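Local coordinates for glycosyl hydrolases family 31 family protein (Aspergillus niger, PDB 6DRU) that hydrolyses xyloglucan oligosaccharides, releasing alpha-xylose from the glucose at their non-reducing end, at residues R11-L20 / R30-P38. Residues are numbered along the deposited sequence; the frame is centred on the assembly and turned at random.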
ATOM      1  N   ARG A  11     -21.206  -8.046  24.613  1.00 62.04           N
ATOM      2  CA  ARG A  11     -20.194  -7.200  23.996  1.00 59.01           C
ATOM      3  C   ARG A  11     -18.897  -7.355  24.774  1.00 60.66           C
ATOM      4  O   ARG A  11     -18.830  -6.990  25.953  1.00 65.24           O
ATOM      5  CB  ARG A  11     -20.637  -5.738  23.965  1.00 50.55           C
ATOM      6  CG  ARG A  11     -19.509  -4.776  23.638  1.00 61.52           C
ATOM      7  CD  ARG A  11     -19.924  -3.326  23.797  1.00 61.32           C
ATOM      8  NE  ARG A  11     -18.885  -2.420  23.316  1.00 80.96           N
ATOM      9  CZ  ARG A  11     -19.013  -1.624  22.259  1.00 90.05           C
ATOM     10  NH1 ARG A  11     -20.146  -1.608  21.569  1.00 74.22           N
ATOM     11  NH2 ARG A  11     -18.009  -0.836  21.896  1.00 86.09           N
ATOM     12  N   ILE A  12     -17.874  -7.888  24.113  1.00 60.26           N
ATOM     13  CA  ILE A  12     -16.590  -8.179  24.738  1.00 57.67           C
ATOM     14  C   ILE A  12     -15.585  -7.126  24.299  1.00 61.43           C
ATOM     15  O   ILE A  12     -15.472  -6.823  23.105  1.00 59.02           O
ATOM     16  CB  ILE A  12     -16.098  -9.590  24.372  1.00 47.30           C
ATOM     17  CG1 ILE A  12     -17.126 -10.642  24.787  1.00 44.66           C
ATOM     18  CG2 ILE A  12     -14.754  -9.872  25.023  1.00 48.41           C
ATOM     19  CD1 ILE A  12     -16.782 -12.037  24.328  1.00 43.53           C
ATOM     20  N   GLN A  13     -14.861  -6.562  25.261  1.00 62.53           N
ATOM     21  CA  GLN A  13     -13.772  -5.630  24.984  1.00 60.57           C
ATOM     22  C   GLN A  13     -12.463  -6.380  25.202  1.00 66.84           C
ATOM     23  O   GLN A  13     -11.982  -6.499  26.332  1.00 69.03           O
ATOM     24  CB  GLN A  13     -13.873  -4.394  25.873  1.00 65.41           C
ATOM     25  CG  GLN A  13     -12.936  -3.267  25.471  1.00 57.28           C
ATOM     26  CD  GLN A  13     -13.215  -2.754  24.072  1.00 62.25           C
ATOM     27  OE1 GLN A  13     -14.358  -2.449  23.726  1.00 60.82           O
ATOM     28  NE2 GLN A  13     -12.171  -2.662  23.256  1.00 56.77           N
ATOM     29  N   HIS A  14     -11.886  -6.885  24.117  1.00 55.33           N
ATOM     30  CA  HIS A  14     -10.671  -7.695  24.160  1.00 53.76           C
ATOM     31  C   HIS A  14      -9.533  -6.849  23.596  1.00 64.54           C
ATOM     32  O   HIS A  14      -9.240  -6.894  22.402  1.00 70.23           O
ATOM     33  CB  HIS A  14     -10.860  -8.985  23.370  1.00 51.23           C
ATOM     34  CG  HIS A  14      -9.650  -9.866  23.354  1.00 60.92           C
ATOM     35  ND1 HIS A  14      -9.147 -10.414  22.194  1.00 62.99           N
ATOM     36  CD2 HIS A  14      -8.847 -10.299  24.355  1.00 59.20           C
ATOM     37  CE1 HIS A  14      -8.086 -11.146  22.481  1.00 66.09           C
ATOM     38  NE2 HIS A  14      -7.882 -11.093  23.785  1.00 55.06           N
ATOM     39  N   GLY A  15      -8.880  -6.091  24.469  1.00 59.03           N
ATOM     40  CA  GLY A  15      -7.890  -5.142  23.989  1.00 58.55           C
ATOM     41  C   GLY A  15      -8.562  -4.084  23.136  1.00 61.99           C
ATOM     42  O   GLY A  15      -9.585  -3.503  23.517  1.00 58.26           O
ATOM     43  N   PHE A  16      -7.997  -3.831  21.956  1.00 55.77           N
ATOM     44  CA  PHE A  16      -8.559  -2.827  21.063  1.00 56.96           C
ATOM     45  C   PHE A  16      -9.685  -3.357  20.185  1.00 62.40           C
ATOM     46  O   PHE A  16     -10.325  -2.561  19.490  1.00 62.36           O
ATOM     47  CB  PHE A  16      -7.461  -2.225  20.179  1.00 52.95           C
ATOM     48  CG  PHE A  16      -6.681  -3.241  19.391  1.00 53.41           C
ATOM     49  CD1 PHE A  16      -7.181  -3.756  18.207  1.00 56.91           C
ATOM     50  CD2 PHE A  16      -5.436  -3.662  19.823  1.00 52.98           C
ATOM     51  CE1 PHE A  16      -6.461  -4.682  17.482  1.00 54.46           C
ATOM     52  CE2 PHE A  16      -4.711  -4.587  19.099  1.00 51.38           C
ATOM     53  CZ  PHE A  16      -5.224  -5.096  17.927  1.00 49.03           C
ATOM     54  N   GLU A  17      -9.945  -4.661  20.188  1.00 54.49           N
ATOM     55  CA  GLU A  17     -10.993  -5.235  19.358  1.00 62.32           C
ATOM     56  C   GLU A  17     -12.255  -5.464  20.181  1.00 61.35           C
ATOM     57  O   GLU A  17     -12.191  -5.869  21.345  1.00 51.47           O
ATOM     58  CB  GLU A  17     -10.537  -6.547  18.706  1.00 59.96           C
ATOM     59  CG  GLU A  17     -10.377  -7.725  19.651  1.00 64.54           C
ATOM     60  CD  GLU A  17     -10.382  -9.061  18.930  1.00 73.22           C
ATOM     61  OE1 GLU A  17     -10.931  -9.136  17.809  1.00 60.40           O
ATOM     62  OE2 GLU A  17      -9.834 -10.037  19.486  1.00 68.42           O
ATOM     63  N   THR A  18     -13.402  -5.175  19.572  1.00 59.66           N
ATOM     64  CA  THR A  18     -14.706  -5.359  20.194  1.00 64.70           C
ATOM     65  C   THR A  18     -15.450  -6.469  19.466  1.00 62.07           C
ATOM     66  O   THR A  18     -15.527  -6.459  18.234  1.00 63.44           O
ATOM     67  CB  THR A  18     -15.519  -4.064  20.153  1.00 58.27           C
ATOM     68  OG1 THR A  18     -14.773  -3.008  20.773  1.00 69.55           O
ATOM     69  CG2 THR A  18     -16.839  -4.239  20.887  1.00 64.30           C
ATOM     70  N   ILE A  19     -16.001  -7.415  20.223  1.00 57.97           N
ATOM     71  CA  ILE A  19     -16.762  -8.530  19.666  1.00 61.18           C
ATOM     72  C   ILE A  19     -18.177  -8.459  20.219  1.00 60.73           C
ATOM     73  O   ILE A  19     -18.376  -8.482  21.440  1.00 66.41           O
ATOM     74  CB  ILE A  19     -16.124  -9.892  19.986  1.00 49.78           C
ATOM     75  CG1 ILE A  19     -14.669  -9.948  19.509  1.00 51.10           C
ATOM     76  CG2 ILE A  19     -16.931 -11.011  19.351  1.00 48.76           C
ATOM     77  CD1 ILE A  19     -13.656  -9.646  20.592  1.00 55.64           C
ATOM     78  N   LEU A  20     -19.159  -8.374  19.323  1.00 48.20           N
ATOM     79  CA  LEU A  20     -20.568  -8.288  19.691  1.00 52.30           C
ATOM     80  C   LEU A  20     -21.273  -9.549  19.206  1.00 57.56           C
ATOM     81  O   LEU A  20     -21.473  -9.731  18.001  1.00 59.10           O
ATOM     82  CB  LEU A  20     -21.209  -7.035  19.098  1.00 49.80           C
ATOM     83  CG  LEU A  20     -22.718  -6.882  19.293  1.00 51.81           C
ATOM     84  CD1 LEU A  20     -23.055  -6.768  20.769  1.00 52.31           C
ATOM     85  CD2 LEU A  20     -23.243  -5.679  18.524  1.00 46.72           C
ATOM     86  N   ARG A  30     -25.267 -14.271  15.926  1.00 60.90           N
ATOM     87  CA  ARG A  30     -24.608 -13.345  15.016  1.00 58.17           C
ATOM     88  C   ARG A  30     -23.404 -12.731  15.716  1.00 59.54           C
ATOM     89  O   ARG A  30     -23.531 -12.201  16.825  1.00 61.02           O
ATOM     90  CB  ARG A  30     -25.564 -12.246  14.550  1.00 57.51           C
ATOM     91  CG  ARG A  30     -24.938 -11.296  13.547  1.00 57.81           C
ATOM     92  CD  ARG A  30     -25.861 -10.140  13.212  1.00 55.19           C
ATOM     93  NE  ARG A  30     -25.381  -9.400  12.050  1.00 62.65           N
ATOM     94  CZ  ARG A  30     -25.893  -8.246  11.635  1.00 67.22           C
ATOM     95  NH1 ARG A  30     -26.903  -7.692  12.291  1.00 61.62           N
ATOM     96  NH2 ARG A  30     -25.391  -7.645  10.564  1.00 60.62           N
ATOM     97  N   VAL A  31     -22.243 -12.803  15.071  1.00 49.60           N
ATOM     98  CA  VAL A  31     -20.988 -12.331  15.644  1.00 54.06           C
ATOM     99  C   VAL A  31     -20.437 -11.219  14.765  1.00 53.47           C
ATOM    100  O   VAL A  31     -20.343 -11.375  13.542  1.00 54.72           O
ATOM    101  CB  VAL A  31     -19.965 -13.472  15.788  1.00 46.78           C
ATOM    102  CG1 VAL A  31     -18.632 -12.933  16.281  1.00 46.07           C
ATOM    103  CG2 VAL A  31     -20.489 -14.532  16.736  1.00 54.58           C
ATOM    104  N   ARG A  32     -20.081 -10.098  15.388  1.00 50.64           N
ATOM    105  CA  ARG A  32     -19.443  -8.978  14.710  1.00 61.02           C
ATOM    106  C   ARG A  32     -18.237  -8.523  15.518  1.00 54.62           C
ATOM    107  O   ARG A  32     -18.298  -8.450  16.749  1.00 58.22           O
ATOM    108  CB  ARG A  32     -20.425  -7.817  14.502  1.00 45.92           C
ATOM    109  CG  ARG A  32     -21.321  -8.002  13.287  1.00 53.57           C
ATOM    110  CD  ARG A  32     -22.321  -6.871  13.129  1.00 55.44           C
ATOM    111  NE  ARG A  32     -23.360  -6.910  14.153  1.00 58.31           N
ATOM    112  CZ  ARG A  32     -24.429  -6.120  14.161  1.00 59.86           C
ATOM    113  NH1 ARG A  32     -24.606  -5.228  13.195  1.00 55.00           N
ATOM    114  NH2 ARG A  32     -25.324  -6.224  15.133  1.00 65.14           N
ATOM    115  N   ALA A  33     -17.143  -8.223  14.822  1.00 46.87           N
ATOM    116  CA  ALA A  33     -15.898  -7.837  15.466  1.00 54.73           C
ATOM    117  C   ALA A  33     -15.212  -6.749  14.654  1.00 57.94           C
ATOM    118  O   ALA A  33     -15.264  -6.761  13.421  1.00 57.72           O
ATOM    119  CB  ALA A  33     -14.958  -9.040  15.632  1.00 50.74           C
ATOM    120  N   TRP A  34     -14.567  -5.812  15.355  1.00 55.49           N
ATOM    121  CA  TRP A  34     -13.866  -4.712  14.707  1.00 52.30           C
ATOM    122  C   TRP A  34     -12.739  -4.208  15.596  1.00 53.76           C
ATOM    123  O   TRP A  34     -12.908  -4.149  16.823  1.00 57.59           O
ATOM    124  CB  TRP A  34     -14.816  -3.556  14.377  1.00 56.24           C
ATOM    125  CG  TRP A  34     -15.477  -2.931  15.576  1.00 59.76           C
ATOM    126  CD1 TRP A  34     -14.998  -1.901  16.332  1.00 64.26           C
ATOM    127  CD2 TRP A  34     -16.743  -3.288  16.144  1.00 64.57           C
ATOM    128  NE1 TRP A  34     -15.883  -1.598  17.337  1.00 61.87           N
ATOM    129  CE2 TRP A  34     -16.963  -2.436  17.244  1.00 59.75           C
ATOM    130  CE3 TRP A  34     -17.710  -4.248  15.831  1.00 63.36           C
ATOM    131  CZ2 TRP A  34     -18.110  -2.513  18.030  1.00 66.67           C
ATOM    132  CZ3 TRP A  34     -18.849  -4.324  16.615  1.00 64.29           C
ATOM    133  CH2 TRP A  34     -19.038  -3.461  17.701  1.00 63.37           C
ATOM    134  N   PRO A  35     -11.584  -3.859  15.019  1.00 53.02           N
ATOM    135  CA  PRO A  35     -10.508  -3.255  15.818  1.00 55.06           C
ATOM    136  C   PRO A  35     -10.509  -1.731  15.786  1.00 58.27           C
ATOM    137  O   PRO A  35     -10.641  -1.120  14.719  1.00 54.77           O
ATOM    138  CB  PRO A  35      -9.242  -3.823  15.167  1.00 52.01           C
ATOM    139  CG  PRO A  35      -9.623  -3.995  13.729  1.00 47.74           C
ATOM    140  CD  PRO A  35     -11.110  -4.286  13.690  1.00 50.83           C
ATOM    141  N   PHE A  36     -10.372  -1.118  16.966  1.00 60.28           N
ATOM    142  CA  PHE A  36     -10.211   0.326  17.141  1.00 60.26           C
ATOM    143  C   PHE A  36     -11.441   1.140  16.747  1.00 55.02           C
ATOM    144  O   PHE A  36     -12.098   1.721  17.616  1.00 57.58           O
ATOM    145  CB  PHE A  36      -8.986   0.828  16.370  1.00 55.39           C
ATOM    146  CG  PHE A  36      -7.673   0.421  16.985  1.00 58.80           C
ATOM    147  CD1 PHE A  36      -7.177   1.092  18.091  1.00 52.33           C
ATOM    148  CD2 PHE A  36      -6.933  -0.624  16.453  1.00 60.77           C
ATOM    149  CE1 PHE A  36      -5.971   0.726  18.662  1.00 46.96           C
ATOM    150  CE2 PHE A  36      -5.723  -0.994  17.017  1.00 58.88           C
ATOM    151  CZ  PHE A  36      -5.243  -0.318  18.123  1.00 62.70           C
ATOM    152  N   ARG A  37     -11.770   1.199  15.446  1.00 55.84           N
ATOM    153  CA  ARG A  37     -12.822   2.136  15.056  1.00 54.24           C
ATOM    154  C   ARG A  37     -14.167   1.436  14.980  1.00 60.25           C
ATOM    155  O   ARG A  37     -14.263   0.349  14.389  1.00 62.87           O
ATOM    156  CB  ARG A  37     -12.519   2.795  13.707  1.00 55.81           C
ATOM    157  CG  ARG A  37     -11.119   3.372  13.546  1.00 56.40           C
ATOM    158  CD  ARG A  37     -10.089   2.318  13.177  1.00 67.99           C
ATOM    159  NE  ARG A  37      -8.733   2.844  13.264  1.00 72.12           N
ATOM    160  CZ  ARG A  37      -7.639   2.101  13.158  1.00 67.68           C
ATOM    161  NH1 ARG A  37      -7.742   0.794  12.962  1.00 66.11           N
ATOM    162  NH2 ARG A  37      -6.444   2.667  13.246  1.00 64.17           N
ATOM    163  N   PRO A  38     -15.213   2.037  15.540  1.00 63.45           N
ATOM    164  CA  PRO A  38     -16.539   1.410  15.534  1.00 72.21           C
ATOM    165  C   PRO A  38     -17.107   1.346  14.128  1.00 70.90           C
ATOM    166  O   PRO A  38     -16.642   2.065  13.229  1.00 72.01           O
ATOM    167  CB  PRO A  38     -17.372   2.340  16.432  1.00 73.35           C
ATOM    168  CG  PRO A  38     -16.370   3.115  17.225  1.00 69.03           C
ATOM    169  CD  PRO A  38     -15.199   3.286  16.315  1.00 59.38           C
TER
HETATM  170  O   HOH W   1     -23.558  -9.135  15.713  1.00 59.03           O
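Strands 17-23 and 28-35 form an antiparallel beta hairpin, and T18 pairs with W34 and L20 with R32 as hydrogen-bonded pairs. T18 N donates to W34 O over 3.0 Å, and W34 N returns a bond to T18 O. L20 N donates to R32 O at 2.7 Å, and R32 N donates back to L20 O. I19 with A33, between these two, and E17 with P35, beyond T18 and W34, are the non-hydrogen-bonded pairs. Past the last pair, F36 N still donates to F16 O.

T18, L20, R32 and W34 share one face of the sheet. The indole stands between its own backbone N and carbonyl carbon (chi1 61°), which lays one ring face along T18. T18 CB sits over that face, 4.0 Å from the centroid of the five-membered ring, as a CH-pi contact. T18 CG2 touches W34 CZ2 at 3.6 Å. R11 brings NH1 to the edge of the indole, with its guanidinium plane turned 74° from the ring. L20 CD2 lies alongside R32, whose NH2 is held by Q22 and G61. A water accepts from R32 NE.

At the open end of the hairpin, the F16 and F36 rings form an offset stack, with planes 8° apart and centroids separated by 4.4 Å. F16 CB lies over the centre of the F36 ring, while P35 CB meets the edge of F16 in its plane. H14 to E17 is the type II' turn that joins strand 10-14 to strand 17-23, and H14 ND1 donates to the anti lone pair of E17 OE2, which also forms a salt bridge with R124.

The hairpin lies inside a mixed sheet, flanked by strands 10-14 and 216-222. A33 and P35 pack against strands 124-127 and 135-142. F420 of the third subunit meets F16 edge-to-face, and Y427 of the second subunit packs on F36.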